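Local coordinates for putative arylalkylamine N-Acetyltransferase 7 (Aedes aegypti, PDB 4FD7), which probably transfers an acetyl group from acetyl-CoA to the nitrogen of an amine substrate, at residues A[72-75]-A[76-80]; A[3-6]-A[7-11]; A[35-38]-A[39-42]. All coordinates share one frame; numbering follows the deposited sequence.

Contact 1 (A[72-75]-A[76-80]); sequences GDVV and ALWKA
Val74 packs against one face of the indole of Trp78, one helical turn further on. Its CG2 methyl makes a CH-pi contact with the six-membered ring, 3.5 Å from the centroid and 20° off the ring normal. The closest atom pair is Val74 CG2 to Trp78 CZ2 at 3.3 Å. The methyl is offset toward the rim. The other branch, Val74 CG1, reaches Trp78 CZ3 at 3.7 Å. Chi1 of 71° sets CG1 between the backbone N and the carbonyl carbon and leaves CG2 anti to the N; both methyls meet the benzene half of the indole.

Val75 and Lys79 form the neighbouring pair. They run side by side and point the same way. The lysine chain is extended, and Val75 CG1 packs on Lys79 CE at 3.8 Å. Val75 CG2 is a more distant neighbour of Trp78 CE3, at 4.2 Å.

Val74-Trp78 and Val75-Lys79 are i to i+4 pairs on the alpha helix 68-81; Val75-Trp78 is i to i+3. The backbone repeats the i to i+4 spacing. Trp78 N donates to Val74 O at 2.9 Å with an almost straight N-H...O angle of 177°. Lys79 N donates to Val75 O, also at 2.9 Å.

Further out, Met151 O of strand 146-155 accepts the indole NE1 and fixes that end of the ring. Val75 and Trp78 pack on Ile45 of helix 41-55. Asp73, Val74 and Leu77 touch Phe122 of helix 120-136, and the buried Asp73 carboxylate is hydrogen-bonded to Asn118 N and Ser119 OG.

Contact 2 (A[3-6]-A[7-11]); sequences WTRS and VKVPF
Arg5 crosses Val9 and Phe11 at about right angles, and this is the tight part of the contact. Its chain is extended, with CG anti to the backbone N (chi1 169°), which carries the guanidinium across to the 9-11 part of the segment. Phe11 CD2 sits 3.5 Å from Arg5 NH1, over one face of the guanidinium. The two planes are perpendicular, and NH1 lies at the edge of the phenyl ring, not over its face. Val9 CG1 packs obliquely on Arg5 NH1 at 3.6 Å.

A water ties the same group to the backbone. It accepts from Arg5 NE at 2.9 Å and donates to Ser6 O and to Val9 O. Outside the two segments, Arg5 NH1 forms a salt bridge with Asp35, and Arg5 NH2 donates to Arg85 O.

The other side is looser and solvent-exposed. Ser6 OG accepts from Lys8 N at 3.1 Å. Lys8 CG stays 3.4 Å from Ser6 OG, while the end of the chain leads away. Val7 is exposed.

Val9 N donates to Ser6 O over 3.3 Å, with the donor well above the carbonyl plane. This bond closes a type I beta turn from Ser6 to Val9, in the N-terminal loop that leads into strand 14-21.

Contact 3 (A[35-38]-A[39-42]); sequences DLPE and DRFE
The chain turns through two i to i+3 bonds, Arg40 N to Pro37 O and Phe41 N to Glu38 O, both 3.0 Å, with each donor well above its carbonyl plane. This 3-10 turn leads into helix 41-55.

The Phe41 ring folds back over the turn, with chi1 of -80° placing CG anti to the carbonyl carbon. Glu38 CA lies over one face of it as a CH-pi contact, 3.7 Å from the centroid. Leu36 CD2 packs on Phe41 CD1 at 3.5 Å, while Leu36 O lies at the ring edge near CE1. The Glu38 side chain runs alongside the ring, its carboxylate tilted 25° from the ring plane and OE1 3.6 Å from Phe41 CE2. The Arg40 and Pro37 side chains lie side by side, with Pro37 CB 4.1 Å from Arg40 CG.

Glu38 O has two donors: Phe41 N and a water that also accepts from Glu42 N. Beyond the turn, the Glu38 carboxylate forms a salt bridge with Arg85. Arg40 NE forms a salt bridge with Asp43, and NH2 a hydrogen bond to Asp96 O. The turn is thus held both by apolar packing of Leu36 and Phe41 on Leu82 and by charge pairs at Glu38 and Arg40.

The three contacts follow one another along the chain in the order 2, 3, 1. Contacts 2 and 3 touch, with centres 16 Å apart. Their bond is the salt bridge from Arg5 NH1 to Asp35 OD2, 2.8 Å, and Phe11 packs against Asp35 and Leu36 beside it. Arg85 serves both contacts: its backbone O accepts from Arg5 and its side chain forms a salt bridge with Glu38. Contact 1 meets contact 3 through a long, weak ion pair, Lys79 NZ to Glu42 OE1 at 3.4 Å; their centres are 15 Å apart. Contacts 1 and 2 do not touch, the nearest atoms being about 10 Å apart. Bound 1,2-ethanediol, probably from the crystallisation liquor, lies about 4 Å from the Lys79 side chain and about 3 Å from that of Phe41.

Contact 1 (A[72-75]-A[76-80])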
ATOM      1  N   GLY A  72      12.212  -0.476 -12.592  1.00 14.63           N
ATOM      2  CA  GLY A  72      12.784  -1.792 -12.384  1.00 14.76           C
ATOM      3  C   GLY A  72      12.975  -2.087 -10.906  1.00 15.01           C
ATOM      4  O   GLY A  72      12.781  -3.226 -10.467  1.00 14.86           O
ATOM      5  N   ASP A  73      13.355  -1.065 -10.138  1.00 13.99           N
ATOM      6  CA  ASP A  73      13.474  -1.217  -8.692  1.00 14.56           C
ATOM      7  C   ASP A  73      12.142  -1.571  -8.055  1.00 13.53           C
ATOM      8  O   ASP A  73      12.024  -2.579  -7.344  1.00 14.34           O
ATOM      9  CB  ASP A  73      14.004   0.059  -8.021  1.00 15.00           C
ATOM     10  CG  ASP A  73      15.489   0.276  -8.243  1.00 15.68           C
ATOM     11  OD1 ASP A  73      16.240  -0.719  -8.352  1.00 15.76           O
ATOM     12  OD2 ASP A  73      15.897   1.450  -8.296  1.00 14.99           O
ATOM     13  N   VAL A  74      11.138  -0.722  -8.269  1.00 13.19           N
ATOM     14  CA  VAL A  74       9.900  -0.967  -7.556  1.00 14.40           C
ATOM     15  C   VAL A  74       9.262  -2.301  -7.977  1.00 15.20           C
ATOM     16  O   VAL A  74       8.726  -3.042  -7.141  1.00 12.61           O
ATOM     17  CB  VAL A  74       8.933   0.236  -7.655  1.00 15.61           C
ATOM     18  CG1 VAL A  74       8.367   0.376  -9.073  1.00 12.99           C
ATOM     19  CG2 VAL A  74       7.858   0.137  -6.586  1.00 15.45           C
ATOM     20  N   VAL A  75       9.356  -2.630  -9.262  1.00 12.94           N
ATOM     21  CA  VAL A  75       8.835  -3.909  -9.728  1.00 13.78           C
ATOM     22  C   VAL A  75       9.584  -5.098  -9.112  1.00 14.54           C
ATOM     23  O   VAL A  75       8.970  -6.111  -8.745  1.00 13.40           O
ATOM     24  CB  VAL A  75       8.858  -4.016 -11.264  1.00 14.71           C
ATOM     25  CG1 VAL A  75       8.423  -5.386 -11.708  1.00 15.07           C
ATOM     26  CG2 VAL A  75       7.964  -2.972 -11.880  1.00 14.88           C
ATOM     27  N   ALA A  76      10.905  -4.996  -9.010  1.00 15.10           N
ATOM     28  CA  ALA A  76      11.666  -6.055  -8.342  1.00 13.83           C
ATOM     29  C   ALA A  76      11.140  -6.259  -6.914  1.00 13.68           C
ATOM     30  O   ALA A  76      10.914  -7.412  -6.472  1.00 13.32           O
ATOM     31  CB  ALA A  76      13.138  -5.723  -8.326  1.00 16.62           C
ATOM     32  N   LEU A  77      10.929  -5.147  -6.205  1.00 16.12           N
ATOM     33  CA  LEU A  77      10.383  -5.200  -4.833  1.00 14.60           C
ATOM     34  C   LEU A  77       9.010  -5.876  -4.729  1.00 14.29           C
ATOM     35  O   LEU A  77       8.817  -6.805  -3.918  1.00 15.99           O
ATOM     36  CB  LEU A  77      10.311  -3.796  -4.215  1.00 15.08           C
ATOM     37  CG  LEU A  77       9.916  -3.774  -2.732  1.00 14.92           C
ATOM     38  CD1 LEU A  77      10.818  -4.747  -2.002  1.00 17.03           C
ATOM     39  CD2 LEU A  77      10.051  -2.387  -2.141  1.00 17.31           C
ATOM     40  N   TRP A  78       8.056  -5.380  -5.516  1.00 13.41           N
ATOM     41  CA  TRP A  78       6.712  -5.963  -5.549  1.00 13.27           C
ATOM     42  C   TRP A  78       6.759  -7.457  -5.851  1.00 15.43           C
ATOM     43  O   TRP A  78       6.044  -8.247  -5.217  1.00 14.83           O
ATOM     44  CB  TRP A  78       5.857  -5.270  -6.605  1.00 15.15           C
ATOM     45  CG  TRP A  78       5.459  -3.867  -6.258  1.00 12.89           C
ATOM     46  CD1 TRP A  78       5.163  -3.377  -5.012  1.00 15.07           C
ATOM     47  CD2 TRP A  78       5.265  -2.781  -7.172  1.00 14.94           C
ATOM     48  NE1 TRP A  78       4.809  -2.051  -5.098  1.00 14.31           N
ATOM     49  CE2 TRP A  78       4.867  -1.656  -6.413  1.00 15.01           C
ATOM     50  CE3 TRP A  78       5.399  -2.646  -8.558  1.00 14.86           C
ATOM     51  CZ2 TRP A  78       4.599  -0.416  -6.995  1.00 15.02           C
ATOM     52  CZ3 TRP A  78       5.143  -1.407  -9.138  1.00 14.68           C
ATOM     53  CH2 TRP A  78       4.748  -0.311  -8.356  1.00 14.24           C
ATOM     54  N   LYS A  79       7.573  -7.833  -6.847  1.00 13.83           N
ATOM     55  CA  LYS A  79       7.695  -9.238  -7.226  1.00 16.58           C
ATOM     56  C   LYS A  79       8.253 -10.088  -6.098  1.00 14.65           C
ATOM     57  O   LYS A  79       7.842 -11.245  -5.948  1.00 16.27           O
ATOM     58  CB  LYS A  79       8.503  -9.428  -8.518  1.00 14.89           C
ATOM     59  CG  LYS A  79       7.717  -9.029  -9.754  1.00 16.58           C
ATOM     60  CD  LYS A  79       8.391  -9.451 -11.041  1.00 17.41           C
ATOM     61  CE  LYS A  79       7.553  -9.000 -12.215  1.00 19.91           C
ATOM     62  NZ  LYS A  79       8.086  -9.502 -13.506  1.00 23.01           N
ATOM     63  N   ALA A  80       9.161  -9.526  -5.308  1.00 12.78           N
ATOM     64  CA  ALA A  80       9.637 -10.242  -4.117  1.00 16.39           C
ATOM     65  C   ALA A  80       8.546 -10.392  -3.065  1.00 15.30           C
ATOM     66  O   ALA A  80       8.537 -11.375  -2.308  1.00 17.10           O
ATOM     67  CB  ALA A  80      10.859  -9.570  -3.509  1.00 13.93           C
TER

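Contact 2 (A[3-6]-A[7-11])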
ATOM      1  N   TRP A   3       7.973 -14.572   9.209  1.00 24.98           N
ATOM      2  CA  TRP A   3       6.531 -14.750   9.301  1.00 20.33           C
ATOM      3  C   TRP A   3       6.028 -15.330   7.983  1.00 18.11           C
ATOM      4  O   TRP A   3       6.456 -14.928   6.894  1.00 16.98           O
ATOM      5  CB  TRP A   3       5.844 -13.411   9.639  1.00 19.80           C
ATOM      6  CG  TRP A   3       4.369 -13.492   9.959  1.00 17.04           C
ATOM      7  CD1 TRP A   3       3.796 -13.463  11.198  1.00 17.71           C
ATOM      8  CD2 TRP A   3       3.297 -13.583   9.027  1.00 14.04           C
ATOM      9  NE1 TRP A   3       2.437 -13.544  11.091  1.00 18.01           N
ATOM     10  CE2 TRP A   3       2.096 -13.628   9.757  1.00 16.83           C
ATOM     11  CE3 TRP A   3       3.214 -13.643   7.635  1.00 15.70           C
ATOM     12  CZ2 TRP A   3       0.846 -13.723   9.155  1.00 15.79           C
ATOM     13  CZ3 TRP A   3       1.966 -13.742   7.030  1.00 15.61           C
ATOM     14  CH2 TRP A   3       0.806 -13.778   7.789  1.00 14.35           C
ATOM     15  N   THR A   4       5.137 -16.306   8.089  1.00 17.45           N
ATOM     16  CA  THR A   4       4.548 -16.941   6.914  1.00 17.62           C
ATOM     17  C   THR A   4       3.040 -17.085   7.126  1.00 15.40           C
ATOM     18  O   THR A   4       2.581 -17.295   8.250  1.00 14.81           O
ATOM     19  CB  THR A   4       5.169 -18.334   6.668  1.00 18.52           C
ATOM     20  OG1 THR A   4       4.988 -19.143   7.836  1.00 22.45           O
ATOM     21  CG2 THR A   4       6.656 -18.229   6.377  1.00 19.46           C
ATOM     22  N   ARG A   5       2.266 -16.959   6.051  1.00 13.66           N
ATOM     23  CA  ARG A   5       0.831 -17.167   6.119  1.00 12.37           C
ATOM     24  C   ARG A   5       0.537 -18.658   6.132  1.00 16.08           C
ATOM     25  O   ARG A   5       1.060 -19.390   5.291  1.00 13.67           O
ATOM     26  CB  ARG A   5       0.150 -16.539   4.901  1.00 14.04           C
ATOM     27  CG  ARG A   5      -1.328 -16.934   4.733  1.00 13.44           C
ATOM     28  CD  ARG A   5      -1.961 -16.147   3.585  1.00 13.59           C
ATOM     29  NE  ARG A   5      -3.300 -16.641   3.268  1.00 13.22           N
ATOM     30  CZ  ARG A   5      -4.225 -15.938   2.620  1.00 15.21           C
ATOM     31  NH1 ARG A   5      -5.418 -16.473   2.377  1.00 14.92           N
ATOM     32  NH2 ARG A   5      -3.951 -14.709   2.210  1.00 11.91           N
ATOM     33  N   SER A   6      -0.293 -19.111   7.075  1.00 15.21           N
ATOM     34  CA  SER A   6      -0.602 -20.541   7.168  1.00 16.34           C
ATOM     35  C   SER A   6      -1.383 -21.037   5.961  1.00 17.22           C
ATOM     36  O   SER A   6      -2.322 -20.372   5.517  1.00 17.43           O
ATOM     37  CB  SER A   6      -1.420 -20.831   8.421  1.00 19.14           C
ATOM     38  OG  SER A   6      -2.003 -22.112   8.304  1.00 18.89           O
ATOM     39  N   VAL A   7      -1.026 -22.224   5.468  1.00 18.89           N
ATOM     40  CA  VAL A   7      -1.664 -22.793   4.280  1.00 19.05           C
ATOM     41  C   VAL A   7      -3.099 -23.231   4.561  1.00 19.61           C
ATOM     42  O   VAL A   7      -3.870 -23.505   3.635  1.00 21.15           O
ATOM     43  CB  VAL A   7      -0.852 -23.975   3.692  1.00 19.49           C
ATOM     44  CG1 VAL A   7       0.570 -23.520   3.318  1.00 20.52           C
ATOM     45  CG2 VAL A   7      -0.802 -25.141   4.680  1.00 22.10           C
ATOM     46  N   LYS A   8      -3.465 -23.260   5.838  1.00 17.77           N
ATOM     47  CA  LYS A   8      -4.804 -23.692   6.231  1.00 19.78           C
ATOM     48  C   LYS A   8      -5.856 -22.591   6.086  1.00 17.50           C
ATOM     49  O   LYS A   8      -7.057 -22.873   6.058  1.00 16.61           O
ATOM     50  CB  LYS A   8      -4.794 -24.219   7.659  1.00 20.01           C
ATOM     51  CG  LYS A   8      -3.572 -25.054   7.979  1.00 25.64           C
ATOM     52  CD  LYS A   8      -3.972 -26.357   8.658  1.00 27.41           C
ATOM     53  CE  LYS A   8      -2.807 -26.961   9.411  1.00 27.64           C
ATOM     54  NZ  LYS A   8      -3.259 -27.512  10.729  1.00 28.20           N
ATOM     55  N   VAL A   9      -5.406 -21.341   6.019  1.00 16.08           N
ATOM     56  CA  VAL A   9      -6.292 -20.226   5.696  1.00 16.42           C
ATOM     57  C   VAL A   9      -6.716 -20.363   4.237  1.00 15.44           C
ATOM     58  O   VAL A   9      -5.866 -20.488   3.363  1.00 15.57           O
ATOM     59  CB  VAL A   9      -5.571 -18.873   5.891  1.00 15.01           C
ATOM     60  CG1 VAL A   9      -6.495 -17.713   5.556  1.00 15.78           C
ATOM     61  CG2 VAL A   9      -5.040 -18.746   7.325  1.00 15.99           C
ATOM     62  N   PRO A  10      -8.035 -20.354   3.959  1.00 16.66           N
ATOM     63  CA  PRO A  10      -8.465 -20.561   2.565  1.00 16.69           C
ATOM     64  C   PRO A  10      -7.833 -19.556   1.605  1.00 17.24           C
ATOM     65  O   PRO A  10      -7.688 -18.382   1.956  1.00 18.31           O
ATOM     66  CB  PRO A  10      -9.991 -20.371   2.632  1.00 17.30           C
ATOM     67  CG  PRO A  10     -10.335 -20.711   4.075  1.00 16.88           C
ATOM     68  CD  PRO A  10      -9.179 -20.171   4.873  1.00 17.02           C
ATOM     69  N   PHE A  11      -7.449 -20.026   0.421  1.00 16.56           N
ATOM     70  CA  PHE A  11      -6.799 -19.173  -0.554  1.00 17.78           C
ATOM     71  C   PHE A  11      -7.181 -19.592  -1.964  1.00 17.54           C
ATOM     72  O   PHE A  11      -7.083 -20.774  -2.309  1.00 19.88           O
ATOM     73  CB  PHE A  11      -5.277 -19.211  -0.382  1.00 17.96           C
ATOM     74  CG  PHE A  11      -4.545 -18.257  -1.292  1.00 19.15           C
ATOM     75  CD1 PHE A  11      -4.048 -18.686  -2.512  1.00 18.13           C
ATOM     76  CD2 PHE A  11      -4.360 -16.926  -0.923  1.00 16.29           C
ATOM     77  CE1 PHE A  11      -3.374 -17.805  -3.360  1.00 18.52           C
ATOM     78  CE2 PHE A  11      -3.685 -16.039  -1.758  1.00 16.14           C
ATOM     79  CZ  PHE A  11      -3.205 -16.479  -2.982  1.00 17.83           C
TER
HETATM   80  O   HOH W   1      -3.478 -19.498   3.063  1.00 12.22           O

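Contact 3 (A[35-38]-A[39-42])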
ATOM      1  N   ASP A  35      -7.992 -12.041  -1.724  1.00 13.65           N
ATOM      2  CA  ASP A  35      -6.611 -12.451  -1.993  1.00 14.83           C
ATOM      3  C   ASP A  35      -6.345 -12.357  -3.484  1.00 14.06           C
ATOM      4  O   ASP A  35      -7.198 -12.721  -4.303  1.00 14.24           O
ATOM      5  CB  ASP A  35      -6.365 -13.899  -1.574  1.00 16.07           C
ATOM      6  CG  ASP A  35      -6.324 -14.087  -0.081  1.00 16.13           C
ATOM      7  OD1 ASP A  35      -5.752 -13.228   0.633  1.00 13.37           O
ATOM      8  OD2 ASP A  35      -6.857 -15.128   0.377  1.00 15.60           O
ATOM      9  N   LEU A  36      -5.166 -11.861  -3.843  1.00 14.78           N
ATOM     10  CA  LEU A  36      -4.775 -11.760  -5.242  1.00 14.59           C
ATOM     11  C   LEU A  36      -4.353 -13.136  -5.747  1.00 14.14           C
ATOM     12  O   LEU A  36      -3.372 -13.693  -5.255  1.00 14.21           O
ATOM     13  CB  LEU A  36      -3.602 -10.779  -5.378  1.00 13.95           C
ATOM     14  CG  LEU A  36      -3.004 -10.684  -6.782  1.00 15.78           C
ATOM     15  CD1 LEU A  36      -3.983 -10.000  -7.732  1.00 16.98           C
ATOM     16  CD2 LEU A  36      -1.661  -9.936  -6.763  1.00 15.60           C
ATOM     17  N   PRO A  37      -5.104 -13.704  -6.717  1.00 13.26           N
ATOM     18  CA  PRO A  37      -4.765 -15.031  -7.242  1.00 17.79           C
ATOM     19  C   PRO A  37      -3.410 -15.024  -7.927  1.00 16.53           C
ATOM     20  O   PRO A  37      -3.030 -14.022  -8.540  1.00 17.88           O
ATOM     21  CB  PRO A  37      -5.882 -15.304  -8.269  1.00 17.03           C
ATOM     22  CG  PRO A  37      -7.026 -14.426  -7.841  1.00 16.96           C
ATOM     23  CD  PRO A  37      -6.352 -13.182  -7.307  1.00 16.39           C
ATOM     24  N   GLU A  38      -2.681 -16.126  -7.826  1.00 18.30           N
ATOM     25  CA  GLU A  38      -1.351 -16.184  -8.428  1.00 18.61           C
ATOM     26  C   GLU A  38      -1.370 -15.859  -9.927  1.00 19.65           C
ATOM     27  O   GLU A  38      -0.505 -15.139 -10.420  1.00 18.15           O
ATOM     28  CB  GLU A  38      -0.696 -17.539  -8.167  1.00 18.54           C
ATOM     29  CG  GLU A  38      -0.427 -17.825  -6.680  1.00 19.33           C
ATOM     30  CD  GLU A  38       1.052 -18.002  -6.379  1.00 22.49           C
ATOM     31  OE1 GLU A  38       1.855 -17.932  -7.337  1.00 21.48           O
ATOM     32  OE2 GLU A  38       1.419 -18.198  -5.190  1.00 22.09           O
ATOM     33  N   ASP A  39      -2.383 -16.346 -10.642  1.00 19.62           N
ATOM     34  CA  ASP A  39      -2.430 -16.145 -12.095  1.00 20.26           C
ATOM     35  C   ASP A  39      -2.822 -14.722 -12.478  1.00 19.05           C
ATOM     36  O   ASP A  39      -2.994 -14.420 -13.654  1.00 20.24           O
ATOM     37  CB  ASP A  39      -3.381 -17.151 -12.760  1.00 21.54           C
ATOM     38  CG  ASP A  39      -4.822 -16.970 -12.325  1.00 22.93           C
ATOM     39  OD1 ASP A  39      -5.077 -16.165 -11.410  1.00 20.94           O
ATOM     40  OD2 ASP A  39      -5.702 -17.655 -12.889  1.00 26.60           O
ATOM     41  N   ARG A  40      -2.978 -13.850 -11.487  1.00 19.55           N
ATOM     42  CA  ARG A  40      -3.178 -12.428 -11.760  1.00 18.73           C
ATOM     43  C   ARG A  40      -1.992 -11.576 -11.283  1.00 19.07           C
ATOM     44  O   ARG A  40      -2.025 -10.332 -11.374  1.00 19.34           O
ATOM     45  CB  ARG A  40      -4.462 -11.928 -11.108  1.00 19.28           C
ATOM     46  CG  ARG A  40      -5.709 -12.747 -11.430  1.00 20.64           C
ATOM     47  CD  ARG A  40      -5.995 -12.857 -12.932  1.00 20.51           C
ATOM     48  NE  ARG A  40      -6.107 -11.564 -13.625  1.00 18.98           N
ATOM     49  CZ  ARG A  40      -7.183 -10.777 -13.648  1.00 20.21           C
ATOM     50  NH1 ARG A  40      -7.146  -9.638 -14.330  1.00 22.09           N
ATOM     51  NH2 ARG A  40      -8.296 -11.103 -12.993  1.00 21.34           N
ATOM     52  N   PHE A  41      -0.945 -12.235 -10.790  1.00 19.08           N
ATOM     53  CA  PHE A  41       0.223 -11.500 -10.299  1.00 17.71           C
ATOM     54  C   PHE A  41       0.736 -10.470 -11.322  1.00 18.98           C
ATOM     55  O   PHE A  41       0.861  -9.285 -11.003  1.00 18.01           O
ATOM     56  CB  PHE A  41       1.356 -12.441  -9.871  1.00 17.73           C
ATOM     57  CG  PHE A  41       1.166 -13.054  -8.503  1.00 16.52           C
ATOM     58  CD1 PHE A  41      -0.007 -12.854  -7.786  1.00 17.03           C
ATOM     59  CD2 PHE A  41       2.174 -13.806  -7.926  1.00 17.34           C
ATOM     60  CE1 PHE A  41      -0.174 -13.413  -6.520  1.00 16.14           C
ATOM     61  CE2 PHE A  41       2.024 -14.362  -6.669  1.00 17.23           C
ATOM     62  CZ  PHE A  41       0.847 -14.169  -5.962  1.00 16.89           C
ATOM     63  N   GLU A  42       0.987 -10.896 -12.560  1.00 19.74           N
ATOM     64  CA  GLU A  42       1.553  -9.946 -13.517  1.00 19.97           C
ATOM     65  C   GLU A  42       0.536  -8.851 -13.816  1.00 19.10           C
ATOM     66  O   GLU A  42       0.920  -7.674 -13.921  1.00 18.32           O
ATOM     67  CB  GLU A  42       2.077 -10.596 -14.807  1.00 22.50           C
ATOM     68  CG  GLU A  42       2.943  -9.633 -15.665  1.00 21.28           C
ATOM     69  CD  GLU A  42       4.357  -9.388 -15.103  1.00 23.75           C
ATOM     70  OE1 GLU A  42       4.878 -10.264 -14.375  1.00 27.21           O
ATOM     71  OE2 GLU A  42       4.950  -8.322 -15.399  1.00 21.94           O
TER
HETATM   72  O   HOH W   2       0.856 -14.172 -12.882  1.00 25.56           O